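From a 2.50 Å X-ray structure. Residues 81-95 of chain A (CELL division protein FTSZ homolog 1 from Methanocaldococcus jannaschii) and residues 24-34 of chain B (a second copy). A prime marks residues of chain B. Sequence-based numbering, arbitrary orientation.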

# COMPACT_ATOMS: atom_id res chain seq x y z
N ALA A 81 0.75 -28.86 1.00
CA ALA A 81 0.22 -27.77 1.82
C ALA A 81 -1.11 -27.30 1.26
O ALA A 81 -1.43 -27.55 0.09
CB ALA A 81 1.20 -26.61 1.83
N ASP A 82 -1.90 -26.61 2.08
CA ASP A 82 -3.19 -26.11 1.63
C ASP A 82 -2.98 -25.04 0.56
O ASP A 82 -3.77 -24.93 -0.37
CB ASP A 82 -4.00 -25.51 2.78
CG ASP A 82 -4.31 -26.52 3.89
OD1 ASP A 82 -4.76 -27.64 3.58
OD2 ASP A 82 -4.11 -26.18 5.07
N LYS A 83 -1.90 -24.26 0.68
CA LYS A 83 -1.62 -23.19 -0.27
C LYS A 83 -0.13 -23.01 -0.58
O LYS A 83 0.71 -22.94 0.32
CB LYS A 83 -2.20 -21.87 0.26
CG LYS A 83 -2.08 -20.69 -0.70
CD LYS A 83 -3.04 -20.84 -1.88
CE LYS A 83 -2.50 -20.25 -3.18
NZ LYS A 83 -2.26 -18.80 -3.14
N LYS A 84 0.20 -22.92 -1.86
CA LYS A 84 1.59 -22.72 -2.26
C LYS A 84 1.77 -21.39 -2.98
O LYS A 84 0.94 -21.00 -3.79
CB LYS A 84 2.04 -23.84 -3.19
CG LYS A 84 1.79 -25.24 -2.67
CD LYS A 84 2.34 -26.26 -3.67
CE LYS A 84 2.09 -27.68 -3.23
NZ LYS A 84 2.77 -28.63 -4.16
N ILE A 85 2.87 -20.71 -2.70
CA ILE A 85 3.15 -19.44 -3.36
C ILE A 85 4.62 -19.42 -3.82
O ILE A 85 5.54 -19.61 -3.02
CB ILE A 85 2.94 -18.24 -2.40
CG1 ILE A 85 1.55 -18.25 -1.78
CG2 ILE A 85 3.14 -16.94 -3.15
CD1 ILE A 85 1.28 -17.03 -0.92
N LEU A 86 4.83 -19.21 -5.12
CA LEU A 86 6.18 -19.13 -5.66
C LEU A 86 6.49 -17.65 -5.57
O LEU A 86 5.87 -16.84 -6.24
CB LEU A 86 6.20 -19.58 -7.12
CG LEU A 86 7.56 -19.64 -7.84
CD1 LEU A 86 8.41 -20.76 -7.22
CD2 LEU A 86 7.33 -19.91 -9.36
N ILE A 87 7.45 -17.28 -4.74
CA ILE A 87 7.78 -15.87 -4.60
C ILE A 87 8.99 -15.50 -5.44
O ILE A 87 9.79 -16.36 -5.78
CB ILE A 87 8.04 -15.50 -3.10
CG1 ILE A 87 9.24 -16.28 -2.56
CG2 ILE A 87 6.81 -15.80 -2.26
CD1 ILE A 87 9.85 -15.71 -1.25
N GLY A 88 9.12 -14.22 -5.77
CA GLY A 88 10.22 -13.75 -6.58
C GLY A 88 10.22 -14.25 -8.02
O GLY A 88 11.29 -14.42 -8.60
N LYS A 89 9.05 -14.46 -8.61
CA LYS A 89 9.00 -14.94 -9.99
C LYS A 89 9.77 -14.14 -11.03
O LYS A 89 10.28 -14.70 -11.99
CB LYS A 89 7.55 -15.09 -10.45
CG LYS A 89 6.92 -16.34 -9.88
CD LYS A 89 5.69 -16.77 -10.62
CE LYS A 89 4.55 -15.80 -10.43
NZ LYS A 89 3.29 -16.38 -10.99
N LYS A 90 9.88 -12.84 -10.84
CA LYS A 90 10.60 -12.02 -11.79
C LYS A 90 12.09 -11.97 -11.46
O LYS A 90 12.94 -11.93 -12.36
CB LYS A 90 10.00 -10.62 -11.81
CG LYS A 90 8.54 -10.64 -12.18
CD LYS A 90 7.90 -9.29 -11.97
CE LYS A 90 6.41 -9.34 -12.26
NZ LYS A 90 5.75 -8.21 -11.56
N LEU A 91 12.40 -11.97 -10.16
CA LEU A 91 13.78 -11.90 -9.69
C LEU A 91 14.53 -13.22 -9.92
O LEU A 91 15.45 -13.28 -10.71
CB LEU A 91 13.78 -11.55 -8.20
CG LEU A 91 15.15 -11.33 -7.60
CD1 LEU A 91 15.78 -10.10 -8.28
CD2 LEU A 91 15.01 -11.09 -6.11
N THR A 92 14.17 -14.25 -9.18
CA THR A 92 14.77 -15.56 -9.32
C THR A 92 13.74 -16.06 -10.29
O THR A 92 12.72 -15.39 -10.47
CB THR A 92 14.68 -16.33 -8.00
OG1 THR A 92 13.32 -16.38 -7.57
CG2 THR A 92 15.50 -15.63 -6.93
N ARG A 93 13.94 -17.17 -10.95
CA ARG A 93 12.86 -17.54 -11.86
C ARG A 93 12.39 -18.92 -11.56
O ARG A 93 12.36 -19.78 -12.44
CB ARG A 93 13.32 -17.40 -13.31
CG ARG A 93 13.48 -15.95 -13.76
CD ARG A 93 13.96 -15.84 -15.20
NE ARG A 93 15.34 -16.31 -15.37
CZ ARG A 93 15.91 -16.57 -16.54
NH1 ARG A 93 15.22 -16.41 -17.67
NH2 ARG A 93 17.17 -16.99 -16.59
N GLY A 94 12.02 -19.12 -10.30
CA GLY A 94 11.57 -20.41 -9.83
C GLY A 94 12.79 -21.28 -9.65
O GLY A 94 12.68 -22.48 -9.45
N LEU A 95 13.96 -20.67 -9.72
CA LEU A 95 15.21 -21.40 -9.61
C LEU A 95 16.00 -21.19 -8.33
O LEU A 95 17.22 -21.19 -8.37
CB LEU A 95 16.11 -21.07 -10.81
CG LEU A 95 15.49 -21.12 -12.22
CD1 LEU A 95 16.49 -20.57 -13.24
CD2 LEU A 95 15.09 -22.54 -12.57
N PRO B 24 -4.24 -28.56 -9.80
CA PRO B 24 -4.24 -27.22 -10.42
C PRO B 24 -3.04 -26.33 -10.05
O PRO B 24 -2.45 -25.71 -10.93
CB PRO B 24 -5.57 -26.64 -9.96
CG PRO B 24 -6.46 -27.83 -10.02
CD PRO B 24 -5.61 -28.94 -9.40
N GLU B 25 -2.68 -26.27 -8.76
CA GLU B 25 -1.54 -25.47 -8.30
C GLU B 25 -0.22 -25.99 -8.86
O GLU B 25 0.57 -25.23 -9.44
CB GLU B 25 -1.43 -25.48 -6.78
CG GLU B 25 -2.02 -24.29 -6.09
CD GLU B 25 -1.64 -24.24 -4.62
OE1 GLU B 25 -1.64 -25.31 -3.95
OE2 GLU B 25 -1.34 -23.13 -4.12
N ASP B 26 0.02 -27.28 -8.66
CA ASP B 26 1.22 -27.93 -9.15
C ASP B 26 1.36 -27.78 -10.68
O ASP B 26 2.44 -27.46 -11.17
CB ASP B 26 1.20 -29.41 -8.75
CG ASP B 26 1.39 -29.62 -7.25
OD1 ASP B 26 1.26 -30.76 -6.77
OD2 ASP B 26 1.67 -28.64 -6.54
N LYS B 27 0.27 -28.00 -11.42
CA LYS B 27 0.29 -27.90 -12.88
C LYS B 27 0.65 -26.51 -13.30
O LYS B 27 1.29 -26.29 -14.32
CB LYS B 27 -1.08 -28.22 -13.48
CG LYS B 27 -1.54 -29.66 -13.35
CD LYS B 27 -2.95 -29.81 -13.91
CE LYS B 27 -3.50 -31.22 -13.74
NZ LYS B 27 -4.89 -31.31 -14.29
N GLU B 28 0.20 -25.56 -12.49
CA GLU B 28 0.42 -24.14 -12.71
C GLU B 28 1.92 -23.83 -12.52
O GLU B 28 2.51 -23.06 -13.29
CB GLU B 28 -0.43 -23.39 -11.69
CG GLU B 28 -0.77 -21.96 -11.97
CD GLU B 28 -1.77 -21.45 -10.95
OE1 GLU B 28 -2.91 -21.98 -10.92
OE2 GLU B 28 -1.42 -20.54 -10.16
N LEU B 29 2.50 -24.42 -11.48
CA LEU B 29 3.92 -24.26 -11.17
C LEU B 29 4.81 -24.86 -12.29
O LEU B 29 5.82 -24.26 -12.66
CB LEU B 29 4.23 -24.92 -9.83
CG LEU B 29 4.36 -24.08 -8.55
CD1 LEU B 29 3.90 -22.65 -8.79
CD2 LEU B 29 3.56 -24.75 -7.45
N LEU B 30 4.43 -26.03 -12.80
CA LEU B 30 5.17 -26.69 -13.88
C LEU B 30 5.13 -25.81 -15.15
O LEU B 30 6.15 -25.56 -15.78
CB LEU B 30 4.57 -28.07 -14.20
CG LEU B 30 5.00 -29.38 -13.50
CD1 LEU B 30 6.40 -29.28 -12.91
CD2 LEU B 30 4.02 -29.73 -12.43
N GLU B 31 3.94 -25.34 -15.51
CA GLU B 31 3.78 -24.50 -16.69
C GLU B 31 4.67 -23.26 -16.63
O GLU B 31 5.24 -22.85 -17.63
CB GLU B 31 2.32 -24.06 -16.82
CG GLU B 31 1.53 -24.76 -17.93
CD GLU B 31 2.02 -24.38 -19.34
OE1 GLU B 31 2.67 -25.22 -20.01
OE2 GLU B 31 1.76 -23.23 -19.76
N TYR B 32 4.79 -22.68 -15.45
CA TYR B 32 5.62 -21.50 -15.30
C TYR B 32 7.05 -21.82 -15.72
O TYR B 32 7.72 -21.01 -16.35
CB TYR B 32 5.63 -21.02 -13.85
CG TYR B 32 6.60 -19.90 -13.63
CD1 TYR B 32 6.29 -18.60 -14.04
CD2 TYR B 32 7.85 -20.14 -13.07
CE1 TYR B 32 7.21 -17.57 -13.89
CE2 TYR B 32 8.78 -19.11 -12.92
CZ TYR B 32 8.45 -17.83 -13.33
OH TYR B 32 9.37 -16.81 -13.19
N LEU B 33 7.53 -23.00 -15.33
CA LEU B 33 8.89 -23.36 -15.67
C LEU B 33 9.08 -23.47 -17.19
O LEU B 33 10.20 -23.28 -17.69
CB LEU B 33 9.29 -24.66 -14.97
CG LEU B 33 9.50 -24.57 -13.45
CD1 LEU B 33 9.75 -25.94 -12.87
CD2 LEU B 33 10.67 -23.65 -13.15
N GLN B 34 8.00 -23.76 -17.92
CA GLN B 34 8.08 -23.89 -19.39
C GLN B 34 7.97 -22.56 -20.12
O GLN B 34 8.04 -22.53 -21.34
CB GLN B 34 6.97 -24.80 -19.92
CG GLN B 34 7.02 -26.20 -19.41
CD GLN B 34 8.34 -26.86 -19.71
OE1 GLN B 34 8.85 -26.76 -20.83
NE2 GLN B 34 8.91 -27.54 -18.71
O HOH W 1 1.76 -31.61 -3.97

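A helix can combine directional polar contacts at one end with apolar packing further along, and both can contribute covered surface. The contact between the two copies of this FtsZ homolog is a compact example. Helix 24-33 of chain B lies beside strand 83-86 of chain A and the loop that follows it; the helix and strand axes run nearly parallel, 13° apart, with a closest approach of 9.6 Å. Together the two stretches bury 546 Å².

The first turn of the helix carries the hydrogen bonds and the salt bridge of this contact. Glu25′ points toward the strand and extends its carboxylate to the backbone, where Lys84 N donates a hydrogen bond to Glu25′ OE2 at 2.7 Å with a nearly straight angle of 162°. A carboxylate suits this place because it offers a strong acceptor to a backbone NH of the strand. Glu25′ OE2 also lies 3.1 Å from Lys84 O, but these are two acceptors and are not hydrogen-bonded. Lys83 NZ, of opposite charge, stands 4.5 Å from Glu25′ OE2, beyond a salt bridge.

Asp26′ leaves the helix sideways, but its end comes nearer to chain A and meets the side chain of Lys84. That lysine points toward the helix and, after a chi1 in the m well, is extended through three successive t rotamers. The result is a salt bridge, Lys84 NZ to Asp26′ OD2 at 2.6 Å. A water reinforces it, accepting from Lys84 NZ at 3.2 Å and donating to Asp26′ OD1 at 3.0 Å, so both carboxylate oxygens are engaged. One residue of chain A thus holds two consecutive acidic residues, by its backbone and by its ammonium group.

Lys27′ and Glu28′ make no contact here, and the next turn of the helix brings Leu29′ into play. Leu29′ CD2 lies 4.2 Å from Lys84 CD, along the aliphatic part of the lysine, while Leu29′ CD1 lies 4.2 Å from Leu86 CB. Strand alternation explains the pairing: Lys84 and Leu86 both point toward the helix, whereas the intervening Ile85 points away.

Leu30′ and Glu31′ are out of reach. Tyr32′ then provides the largest covered area of any residue in the contact, 107 Å². Leu86 CD2 packs against Tyr32′ CD2 at 3.8 Å, and Lys89 CD sits over one face of the Tyr32′ ring in a CH-pi contact, 4.0 Å from the ring centroid. The phenol reaches the loop backbone, placing Tyr32′ OH 2.6 Å from Lys89 O. At the ring edge, Arg93 O lies 3.7 Å from Tyr32′ CE2. Glycine suits position 94: the phi of Gly94 is positive, and an ideal CB built on Gly94 would sit a tight 3.4 Å from Tyr32′ CE2.

Leu33′ closes the contact more loosely, with Leu33′ CD2 lying 4.3 Å from Arg93 O and 4.4 Å from Gly94 O.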